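Local coordinates for protein polyhedrin (Antheraea mylitta cypovirus 4, PDB 5A8S) that forms the crystalline lattice of insect-virus occlusion bodies, the polyhedra in which cypovirus particles are probably embedded and protected, at residues 48-53 / 71-76; 110-115 / 174-179; 122-127 / 182-187; 128-133 / 148-153. All blocks are in the same frame, centred on the assembly; numbering follows the deposited sequence.

Contact 1. Residues 48-53 / 71-76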
# COMPACT_ATOMS: atom_id res chain seq x y z
N SER A 48 -13.20 -15.92 -20.32
CA SER A 48 -13.93 -15.18 -21.33
C SER A 48 -13.09 -14.83 -22.55
O SER A 48 -13.59 -14.28 -23.52
CB SER A 48 -14.45 -13.87 -20.73
OG SER A 48 -13.36 -13.00 -20.51
N GLY A 49 -11.80 -15.13 -22.49
CA GLY A 49 -10.90 -14.75 -23.55
C GLY A 49 -10.34 -13.35 -23.39
O GLY A 49 -9.48 -12.92 -24.17
N ARG A 50 -10.82 -12.62 -22.38
CA ARG A 50 -10.28 -11.31 -22.06
C ARG A 50 -9.11 -11.46 -21.08
O ARG A 50 -8.89 -12.54 -20.53
CB ARG A 50 -11.38 -10.41 -21.50
CG ARG A 50 -12.59 -10.33 -22.42
CD ARG A 50 -13.72 -9.47 -21.84
NE ARG A 50 -13.36 -8.06 -21.72
CZ ARG A 50 -13.29 -7.39 -20.57
NH1 ARG A 50 -13.54 -7.99 -19.42
NH2 ARG A 50 -12.95 -6.11 -20.57
N TYR A 51 -8.36 -10.39 -20.87
CA TYR A 51 -7.20 -10.39 -19.99
C TYR A 51 -7.19 -9.12 -19.15
O TYR A 51 -7.83 -8.13 -19.49
CB TYR A 51 -5.91 -10.44 -20.79
CG TYR A 51 -5.66 -11.72 -21.56
CD1 TYR A 51 -6.40 -12.03 -22.70
CD2 TYR A 51 -4.67 -12.61 -21.15
CE1 TYR A 51 -6.15 -13.20 -23.41
CE2 TYR A 51 -4.43 -13.77 -21.85
CZ TYR A 51 -5.16 -14.07 -22.98
OH TYR A 51 -4.90 -15.23 -23.66
N LYS A 52 -6.46 -9.15 -18.04
CA LYS A 52 -6.27 -7.96 -17.23
C LYS A 52 -4.83 -7.89 -16.78
O LYS A 52 -4.27 -8.88 -16.31
CB LYS A 52 -7.20 -7.97 -16.02
CG LYS A 52 -7.20 -6.68 -15.23
CD LYS A 52 -8.30 -6.69 -14.19
CE LYS A 52 -7.84 -7.41 -12.93
NZ LYS A 52 -8.95 -7.56 -11.95
N ALA A 53 -4.22 -6.72 -16.93
CA ALA A 53 -2.82 -6.52 -16.55
C ALA A 53 -2.71 -5.72 -15.27
O ALA A 53 -3.32 -4.66 -15.14
CB ALA A 53 -2.06 -5.81 -17.66
N LEU A 71 -8.24 -10.27 -8.37
CA LEU A 71 -7.96 -11.10 -9.53
C LEU A 71 -9.16 -11.24 -10.48
O LEU A 71 -8.99 -11.64 -11.64
CB LEU A 71 -7.49 -12.48 -9.07
CG LEU A 71 -6.05 -12.55 -8.53
CD1 LEU A 71 -5.78 -13.90 -7.88
CD2 LEU A 71 -5.03 -12.29 -9.65
N LEU A 72 -10.36 -10.93 -10.00
CA LEU A 72 -11.58 -11.13 -10.80
C LEU A 72 -11.64 -10.20 -12.03
O LEU A 72 -11.26 -9.03 -11.96
CB LEU A 72 -12.83 -10.90 -9.96
CG LEU A 72 -13.04 -11.81 -8.74
CD1 LEU A 72 -14.31 -11.39 -8.00
CD2 LEU A 72 -13.11 -13.27 -9.16
N GLU A 73 -12.14 -10.73 -13.14
CA GLU A 73 -12.42 -9.92 -14.32
C GLU A 73 -13.29 -8.70 -13.95
O GLU A 73 -14.25 -8.84 -13.19
CB GLU A 73 -13.13 -10.79 -15.36
CG GLU A 73 -13.24 -10.20 -16.74
CD GLU A 73 -13.93 -11.13 -17.73
OE1 GLU A 73 -14.58 -12.11 -17.31
OE2 GLU A 73 -13.81 -10.88 -18.94
N ASP A 74 -12.92 -7.56 -14.48
CA ASP A 74 -13.64 -6.28 -14.31
C ASP A 74 -13.58 -5.70 -12.93
O ASP A 74 -14.22 -4.71 -12.72
CB ASP A 74 -15.06 -6.36 -14.85
CG ASP A 74 -15.07 -6.88 -16.24
OD1 ASP A 74 -14.22 -6.43 -17.00
OD2 ASP A 74 -15.83 -7.78 -16.51
N THR A 75 -12.76 -6.24 -12.03
CA THR A 75 -12.42 -5.49 -10.82
C THR A 75 -11.14 -4.66 -11.09
O THR A 75 -10.40 -4.93 -12.00
CB THR A 75 -12.27 -6.34 -9.52
OG1 THR A 75 -11.13 -7.15 -9.62
CG2 THR A 75 -13.49 -7.18 -9.24
N THR A 76 -10.96 -3.61 -10.30
CA THR A 76 -9.76 -2.81 -10.37
C THR A 76 -9.14 -2.64 -8.99
O THR A 76 -8.07 -2.13 -8.88
CB THR A 76 -10.04 -1.42 -10.98
OG1 THR A 76 -10.99 -0.71 -10.19
CG2 THR A 76 -10.54 -1.54 -12.39
O HOH W 1 -14.11 -14.67 -17.70
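Glu73 OE2 is gripped by two donors that reach it from opposite faces of its carboxylate plane: Ser48 OG at 2.7 Å, and Arg50 NH1 at 2.9 Å, on the anti side but tilted from that plane. The acid belongs to a type II beta turn from Leu72 to Thr75, while the donors lie just before strand 51-58, where Ser48 OG also accepts from Arg50 N to close an ST turn. Arg50 NH1 makes a further bond to the syn lone pair of Asp74 OD1, 3.0 Å away, giving a salt-bridge network in which one nitrogen links two successive carboxylates. A bend at chi3 (66°) turns NE out of the line of the Arg50 chain; the guanidinium lies within 21° of the Glu73 carboxylate plane and meets OE2 edge-on. Its other nitrogens are taken up by Glu215 and Asn217, and Asp74 OD1 also receives Thr85 OG1 of the second subunit, so the network joins the turn both to strand 210-216 and to the trimer neighbour. A water donates to Glu73 OE1 and weakly accepts from Ser48 N. Further along, Lys52 NZ reaches carbonyls of helix 68-71 and of the turn after it, bonding Thr75 O at 3.0 Å and also Glu70 O. Leu72 O, 2.7 Å from Lys52 NZ, also takes Thr75 N, which comes from the opposite face of the carbonyl plane.

Contact 2. Residues 110-115 / 174-179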
# COMPACT_ATOMS: atom_id res chain seq x y z
N THR A 110 -16.93 -17.42 -13.09
CA THR A 110 -16.20 -17.47 -14.36
C THR A 110 -15.34 -16.24 -14.60
O THR A 110 -14.58 -16.17 -15.56
CB THR A 110 -17.13 -17.72 -15.56
OG1 THR A 110 -18.14 -16.71 -15.60
CG2 THR A 110 -17.80 -19.10 -15.45
N ARG A 111 -15.46 -15.27 -13.70
CA ARG A 111 -14.57 -14.11 -13.68
C ARG A 111 -13.21 -14.44 -13.07
O ARG A 111 -12.29 -13.63 -13.13
CB ARG A 111 -15.20 -12.99 -12.85
CG ARG A 111 -16.47 -12.40 -13.44
CD ARG A 111 -17.07 -11.39 -12.47
NE ARG A 111 -17.36 -11.99 -11.17
CZ ARG A 111 -17.65 -11.28 -10.08
NH1 ARG A 111 -17.69 -9.96 -10.15
NH2 ARG A 111 -17.91 -11.90 -8.94
N TYR A 112 -13.07 -15.61 -12.47
CA TYR A 112 -11.77 -15.94 -11.87
C TYR A 112 -10.82 -16.45 -12.96
O TYR A 112 -11.24 -17.23 -13.82
CB TYR A 112 -11.91 -16.98 -10.74
CG TYR A 112 -10.58 -17.21 -10.06
CD1 TYR A 112 -10.17 -16.40 -9.02
CD2 TYR A 112 -9.72 -18.20 -10.51
CE1 TYR A 112 -8.93 -16.58 -8.42
CE2 TYR A 112 -8.49 -18.40 -9.92
CZ TYR A 112 -8.10 -17.58 -8.88
OH TYR A 112 -6.87 -17.77 -8.29
N PRO A 113 -9.55 -16.03 -12.94
CA PRO A 113 -8.68 -16.34 -14.08
C PRO A 113 -8.18 -17.78 -14.10
O PRO A 113 -8.11 -18.44 -13.06
CB PRO A 113 -7.52 -15.36 -13.90
CG PRO A 113 -7.44 -15.17 -12.41
CD PRO A 113 -8.86 -15.21 -11.92
N MET A 114 -7.87 -18.28 -15.29
CA MET A 114 -7.33 -19.63 -15.45
C MET A 114 -5.85 -19.70 -15.09
O MET A 114 -5.32 -20.77 -14.77
CB MET A 114 -7.55 -20.08 -16.90
CG MET A 114 -8.97 -19.78 -17.36
SD MET A 114 -9.46 -20.66 -18.84
CE MET A 114 -8.60 -19.71 -20.09
N GLY A 115 -5.18 -18.55 -15.12
CA GLY A 115 -3.76 -18.48 -14.81
C GLY A 115 -3.25 -17.07 -15.05
O GLY A 115 -4.00 -16.21 -15.52
N LEU A 174 -3.76 -21.35 -12.25
CA LEU A 174 -4.42 -21.10 -10.96
C LEU A 174 -5.67 -21.95 -10.86
O LEU A 174 -6.35 -22.15 -11.85
CB LEU A 174 -4.83 -19.63 -10.84
CG LEU A 174 -3.70 -18.61 -10.90
CD1 LEU A 174 -4.30 -17.21 -10.96
CD2 LEU A 174 -2.77 -18.75 -9.71
N ASP A 175 -5.98 -22.43 -9.67
CA ASP A 175 -7.33 -22.94 -9.43
C ASP A 175 -8.07 -21.88 -8.61
O ASP A 175 -7.47 -20.87 -8.22
CB ASP A 175 -7.36 -24.36 -8.82
CG ASP A 175 -7.15 -24.40 -7.31
OD1 ASP A 175 -7.28 -23.36 -6.63
OD2 ASP A 175 -6.89 -25.51 -6.78
N GLU A 176 -9.36 -22.08 -8.39
CA GLU A 176 -10.21 -20.99 -7.94
C GLU A 176 -9.89 -20.50 -6.52
O GLU A 176 -10.30 -19.40 -6.15
CB GLU A 176 -11.68 -21.38 -8.05
CG GLU A 176 -12.61 -20.22 -7.83
CD GLU A 176 -14.06 -20.63 -7.87
OE1 GLU A 176 -14.34 -21.84 -7.77
OE2 GLU A 176 -14.92 -19.73 -8.02
N HIS A 177 -9.18 -21.29 -5.73
CA HIS A 177 -8.86 -20.83 -4.38
C HIS A 177 -7.48 -20.16 -4.27
O HIS A 177 -7.03 -19.85 -3.17
CB HIS A 177 -9.04 -21.96 -3.35
CG HIS A 177 -7.78 -22.70 -3.01
ND1 HIS A 177 -7.06 -23.42 -3.93
CD2 HIS A 177 -7.15 -22.87 -1.82
CE1 HIS A 177 -6.02 -23.98 -3.33
NE2 HIS A 177 -6.06 -23.66 -2.05
N ASN A 178 -6.83 -19.90 -5.40
CA ASN A 178 -5.51 -19.31 -5.36
C ASN A 178 -5.49 -17.78 -5.38
O ASN A 178 -6.42 -17.12 -5.83
CB ASN A 178 -4.64 -19.82 -6.51
CG ASN A 178 -4.23 -21.28 -6.33
OD1 ASN A 178 -4.27 -22.05 -7.27
ND2 ASN A 178 -3.84 -21.65 -5.11
N THR A 179 -4.40 -17.24 -4.86
CA THR A 179 -4.09 -15.83 -4.97
C THR A 179 -2.67 -15.79 -5.53
O THR A 179 -2.07 -16.84 -5.74
CB THR A 179 -4.17 -15.16 -3.61
OG1 THR A 179 -3.34 -15.86 -2.67
CG2 THR A 179 -5.63 -15.16 -3.10
O HOH W 2 -8.84 -21.67 -13.02
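Tyr112 lays one ring face against the backbone of Glu176, whose CA stands 4.0 Å from the ring centroid and 24° off the normal, a CH-pi contact. The opposite face carries Pro113 CD of its own segment, lying toward the rim. CG is anti to the backbone N (chi1 -175°), and the ring beyond it lies against the type I beta turn from Asp175 to Asn178; Trp68 meets it with its ring plane only about 15° away. At the far end, Tyr112 OH donates to Asn178 O across 2.6 Å, approaching from above the carbonyl plane, while Leu174 CD1 packs 3.7 Å from the same OH. Leu174 CB lies near the plane of the ring at its edge, and Leu174 CD1 goes on to touch Pro113 CG at 4.0 Å. The backbones are joined beside this by a nearly straight bond from Leu174 N to Met114 O (3.0 Å). The turn is braced from within: Asp175 OD1 accepts from His177 N in an Asx turn and, through its syn lone pair, from His177 ND1 at 2.7 Å. Contact 2 thus ties the loop entering strand 115-121 to the one between strands 167-173 and 179-185. The hydroxyl of this buried tyrosine gives its proton to the main-chain carbonyl of Asn178, so the bond depends on the path of the turn's backbone.

Contact 3. Residues 122-127 / 182-187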
# COMPACT_ATOMS: atom_id res chain seq x y z
N GLY A 122 14.05 -5.79 -16.70
CA GLY A 122 15.01 -4.81 -16.22
C GLY A 122 16.17 -5.43 -15.47
O GLY A 122 16.48 -6.61 -15.66
N ASN A 123 16.79 -4.62 -14.61
CA ASN A 123 17.96 -5.02 -13.84
C ASN A 123 17.56 -5.82 -12.62
O ASN A 123 17.93 -5.50 -11.50
CB ASN A 123 18.73 -3.76 -13.41
CG ASN A 123 20.08 -4.09 -12.81
OD1 ASN A 123 20.68 -5.11 -13.14
ND2 ASN A 123 20.56 -3.22 -11.93
N ILE A 124 16.78 -6.87 -12.84
CA ILE A 124 16.23 -7.64 -11.75
C ILE A 124 17.24 -8.67 -11.23
O ILE A 124 18.08 -9.15 -11.97
CB ILE A 124 14.91 -8.29 -12.20
CG1 ILE A 124 13.81 -7.22 -12.22
CG2 ILE A 124 14.50 -9.44 -11.28
CD1 ILE A 124 12.64 -7.55 -13.09
N ASP A 125 17.20 -8.96 -9.92
CA ASP A 125 17.99 -10.04 -9.36
C ASP A 125 17.29 -11.34 -9.73
O ASP A 125 16.33 -11.74 -9.07
CB ASP A 125 18.12 -9.89 -7.84
CG ASP A 125 18.69 -11.13 -7.17
OD1 ASP A 125 19.19 -12.02 -7.89
OD2 ASP A 125 18.64 -11.22 -5.92
N TRP A 126 17.75 -11.99 -10.80
CA TRP A 126 17.08 -13.19 -11.31
C TRP A 126 17.16 -14.37 -10.35
O TRP A 126 16.38 -15.30 -10.46
CB TRP A 126 17.65 -13.59 -12.67
CG TRP A 126 17.49 -12.51 -13.68
CD1 TRP A 126 18.49 -11.84 -14.33
CD2 TRP A 126 16.26 -11.96 -14.14
NE1 TRP A 126 17.94 -10.90 -15.18
CE2 TRP A 126 16.58 -10.96 -15.09
CE3 TRP A 126 14.91 -12.22 -13.86
CZ2 TRP A 126 15.59 -10.22 -15.74
CZ3 TRP A 126 13.95 -11.49 -14.51
CH2 TRP A 126 14.29 -10.49 -15.44
N THR A 127 18.09 -14.33 -9.41
CA THR A 127 18.22 -15.44 -8.47
C THR A 127 17.16 -15.38 -7.35
O THR A 127 16.88 -16.40 -6.71
CB THR A 127 19.64 -15.50 -7.85
OG1 THR A 127 19.75 -14.53 -6.81
CG2 THR A 127 20.71 -15.22 -8.91
N VAL A 182 4.14 -11.88 -5.89
CA VAL A 182 5.29 -11.65 -6.75
C VAL A 182 6.32 -10.80 -6.02
O VAL A 182 5.97 -9.83 -5.33
CB VAL A 182 4.90 -10.93 -8.06
CG1 VAL A 182 6.14 -10.75 -8.96
CG2 VAL A 182 3.83 -11.71 -8.80
N LEU A 183 7.59 -11.18 -6.16
CA LEU A 183 8.71 -10.42 -5.63
C LEU A 183 9.72 -10.19 -6.74
O LEU A 183 10.10 -11.12 -7.45
CB LEU A 183 9.40 -11.18 -4.49
CG LEU A 183 10.74 -10.55 -4.02
CD1 LEU A 183 10.51 -9.21 -3.37
CD2 LEU A 183 11.50 -11.47 -3.08
N ALA A 184 10.16 -8.95 -6.89
CA ALA A 184 11.33 -8.64 -7.72
C ALA A 184 12.11 -7.54 -7.02
O ALA A 184 11.51 -6.63 -6.43
CB ALA A 184 10.90 -8.18 -9.11
N THR A 185 13.44 -7.62 -7.04
CA THR A 185 14.29 -6.55 -6.53
C THR A 185 15.38 -6.24 -7.53
O THR A 185 15.68 -7.04 -8.42
CB THR A 185 14.98 -6.91 -5.19
OG1 THR A 185 16.15 -7.70 -5.43
CG2 THR A 185 14.04 -7.65 -4.27
N ALA A 186 16.00 -5.07 -7.36
CA ALA A 186 17.15 -4.69 -8.16
C ALA A 186 18.29 -5.68 -7.92
O ALA A 186 18.45 -6.18 -6.81
CB ALA A 186 17.58 -3.27 -7.79
N ARG A 187 19.07 -5.95 -8.96
CA ARG A 187 20.21 -6.84 -8.85
C ARG A 187 21.19 -6.27 -7.84
O ARG A 187 21.27 -5.05 -7.67
CB ARG A 187 20.89 -6.98 -10.22
CG ARG A 187 22.00 -8.02 -10.30
CD ARG A 187 22.39 -8.25 -11.75
NE ARG A 187 21.20 -8.55 -12.54
CZ ARG A 187 21.02 -8.21 -13.81
NH1 ARG A 187 21.97 -7.58 -14.49
NH2 ARG A 187 19.88 -8.52 -14.41
O HOH W 3 18.34 -8.34 -16.75
O HOH W 4 14.33 -10.33 -7.71
O HOH W 5 20.61 -11.32 -11.56
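Arg187 grips Ile124 O side-on with two nitrogens while Asn123 OD1 sits over the face of the same guanidinium. Arg187 NE and NH2 both donate to Ile124 O, at 3.2 Å and 3.1 Å, from the same face of the carbonyl plane and with bent N-H...O angles of 141° and 145°. Asn123 OD1 lies 3.2 Å from Arg187 CZ, offset toward the rim of the guanidinium, and the amide and guanidinium planes stand 87° apart. OD1 lies over the face, where no N-H points, so the approach is close but not a hydrogen bond. Trp126 NE1 comes near Arg187 NH2, but both are donors. A water resolves this by accepting from each, in the plane of each group, and donating a hydrogen bond to Gly122 O.

The backbones meet in a single beta bridge, Ile124 with Ala186, flanked by Arg187 N to Asn123 O at 2.8 Å and Asp125 N to Thr185 O at 2.9 Å. Asn123 is the centre of an inverse gamma turn, and Asp125 OD1 closes an Asx turn onto Thr127, so the 122-127 loop is bent on both sides of the bridge. Another water joins Asp125 O to Thr185 N. The bridge thus fastens the loop between strands 115-121 and 130-134 to the end of strand 179-185 and the residues just after it, with Met38 of strand 38-45 packing on Ile124 and Ala186, Phe120 of strand 115-121 touching Trp126 and Ala184, and Thr205 of the third subunit against Thr185.

Contact 4. Residues 128-133 / 148-153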
# COMPACT_ATOMS: atom_id res chain seq x y z
N ARG A 128 16.56 -14.21 -7.14
CA ARG A 128 15.53 -14.08 -6.10
C ARG A 128 14.20 -13.51 -6.61
O ARG A 128 13.36 -13.05 -5.83
CB ARG A 128 16.06 -13.25 -4.92
CG ARG A 128 17.36 -13.83 -4.33
CD ARG A 128 17.94 -12.96 -3.22
NE ARG A 128 17.17 -13.09 -1.99
CZ ARG A 128 16.27 -12.22 -1.55
NH1 ARG A 128 16.04 -11.09 -2.21
NH2 ARG A 128 15.62 -12.46 -0.42
N ALA A 129 14.00 -13.55 -7.93
CA ALA A 129 12.71 -13.19 -8.50
C ALA A 129 11.77 -14.38 -8.29
O ALA A 129 12.11 -15.51 -8.64
CB ALA A 129 12.86 -12.87 -9.98
N ARG A 130 10.60 -14.13 -7.73
CA ARG A 130 9.74 -15.21 -7.26
C ARG A 130 8.26 -14.95 -7.50
O ARG A 130 7.79 -13.81 -7.46
CB ARG A 130 9.96 -15.43 -5.77
CG ARG A 130 11.38 -15.81 -5.42
CD ARG A 130 11.68 -15.67 -3.93
NE ARG A 130 12.96 -16.30 -3.63
CZ ARG A 130 13.68 -16.09 -2.54
NH1 ARG A 130 13.26 -15.24 -1.61
NH2 ARG A 130 14.84 -16.72 -2.37
N VAL A 131 7.52 -16.03 -7.73
CA VAL A 131 6.08 -15.98 -7.81
C VAL A 131 5.54 -17.16 -7.01
O VAL A 131 6.18 -18.21 -6.95
CB VAL A 131 5.57 -16.12 -9.27
CG1 VAL A 131 4.04 -16.04 -9.33
CG2 VAL A 131 6.20 -15.04 -10.15
N GLU A 132 4.38 -16.98 -6.40
CA GLU A 132 3.66 -18.09 -5.77
C GLU A 132 2.18 -17.97 -6.00
O GLU A 132 1.61 -16.88 -5.87
CB GLU A 132 3.86 -18.09 -4.26
CG GLU A 132 5.17 -18.62 -3.83
CD GLU A 132 5.22 -18.84 -2.34
OE1 GLU A 132 4.55 -18.11 -1.57
OE2 GLU A 132 5.94 -19.76 -1.95
N ALA A 133 1.55 -19.08 -6.33
CA ALA A 133 0.10 -19.17 -6.24
C ALA A 133 -0.23 -19.62 -4.82
O ALA A 133 -0.15 -20.80 -4.51
CB ALA A 133 -0.43 -20.16 -7.27
N ARG A 148 6.01 -19.75 5.55
CA ARG A 148 7.13 -18.83 5.58
C ARG A 148 6.97 -17.78 4.50
O ARG A 148 5.99 -17.78 3.76
CB ARG A 148 8.44 -19.59 5.45
CG ARG A 148 8.62 -20.63 6.57
CD ARG A 148 10.04 -21.12 6.60
NE ARG A 148 10.94 -20.01 6.37
CZ ARG A 148 11.39 -19.19 7.32
NH1 ARG A 148 11.03 -19.37 8.59
NH2 ARG A 148 12.20 -18.18 7.00
N ALA A 149 7.93 -16.86 4.41
CA ALA A 149 7.86 -15.80 3.41
C ALA A 149 7.67 -16.42 2.02
O ALA A 149 6.98 -15.85 1.18
CB ALA A 149 9.13 -14.94 3.44
N TRP A 150 8.30 -17.57 1.80
CA TRP A 150 8.12 -18.32 0.56
C TRP A 150 8.01 -19.80 0.88
O TRP A 150 8.50 -20.27 1.90
CB TRP A 150 9.28 -18.07 -0.41
CG TRP A 150 9.39 -16.63 -0.72
CD1 TRP A 150 10.25 -15.74 -0.16
CD2 TRP A 150 8.56 -15.89 -1.63
NE1 TRP A 150 10.02 -14.48 -0.67
CE2 TRP A 150 8.98 -14.55 -1.56
CE3 TRP A 150 7.50 -16.22 -2.48
CZ2 TRP A 150 8.39 -13.54 -2.33
CZ3 TRP A 150 6.92 -15.23 -3.24
CH2 TRP A 150 7.36 -13.90 -3.16
N GLY A 151 7.36 -20.53 -0.02
CA GLY A 151 7.13 -21.95 0.17
C GLY A 151 8.33 -22.72 -0.31
O GLY A 151 9.22 -22.17 -0.99
N PRO A 152 8.39 -24.01 0.03
CA PRO A 152 9.54 -24.85 -0.35
C PRO A 152 9.64 -25.03 -1.86
O PRO A 152 10.72 -25.36 -2.37
CB PRO A 152 9.26 -26.18 0.37
CG PRO A 152 7.81 -26.14 0.75
CD PRO A 152 7.44 -24.71 0.92
N HIS A 153 8.53 -24.80 -2.55
CA HIS A 153 8.47 -24.98 -4.00
C HIS A 153 8.10 -23.68 -4.69
O HIS A 153 7.40 -23.69 -5.70
CB HIS A 153 7.45 -26.06 -4.35
CG HIS A 153 7.69 -27.36 -3.64
ND1 HIS A 153 7.03 -27.71 -2.48
CD2 HIS A 153 8.53 -28.38 -3.91
CE1 HIS A 153 7.45 -28.89 -2.08
NE2 HIS A 153 8.36 -29.32 -2.93
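Arg130 runs over the indole of Trp150, beginning with CB, which lies 4.0 Å from both Trp150 CZ3 and CH2 of the six-membered ring. CG anti to the carbonyl carbon (chi1 -60°) starts a chain that stays extended as far as NE. CD stands squarely over the five-membered ring, 3.7 Å from its centroid and only 8° off the normal, in a CH-pi contact. CZ follows at 4.6 Å from that centroid, an off-centre cation-pi pair, and at the tip Arg130 NH1 comes within 3.4 Å of Trp150 CD1, with the guanidinium inclined 58° to the ring.

The next side chain on this side of strand 130-134, Glu132, meets the indole at its edge instead: Glu132 CG lies in the ring plane, 3.6 Å from Trp150 CE3. Glu132 OE2 accepts from Gly151 N on its syn side; the modelled 2.5 Å is unusually short and its exact value doubtful. Glu132 OE1 pairs with Lys181 and Asn140, and Lys181 makes a further cation-pi contact with the indole. Trp150 NE1 donates to Asn206 of the third subunit, which also packs on Arg130, so this strand-to-loop contact lies at a trimer interface. Two cationic groups leaning on one indole, with the carboxylate beside them, suggest that electrostatics probably add to van der Waals packing in holding the tryptophan, and the nearby positive charges would be expected to favour an ionised Glu132.

Contacts 1 and 2 are neighbours, their centres 11 Å apart, joined by a probable hydrogen bond from Glu73 N to Arg111 O (2.9 Å) and by Leu71 packing on Asn178. Contacts 3 and 4, 14 Å apart, share the three-stranded sheet: Leu183 N probably bonds Arg130 O, 2.9 Å away, and Leu183 CB rests on Trp150 CZ2. Leu174 against Ala133 joins contact 2 to contact 4, whose centres lie 18 Å apart, so the four form a chain 1-2-4-3, with contacts 1 and 3 on opposite sides of the subunit, 26 Å apart. Contact 1 faces the second subunit, while contacts 3 and 4 face the third.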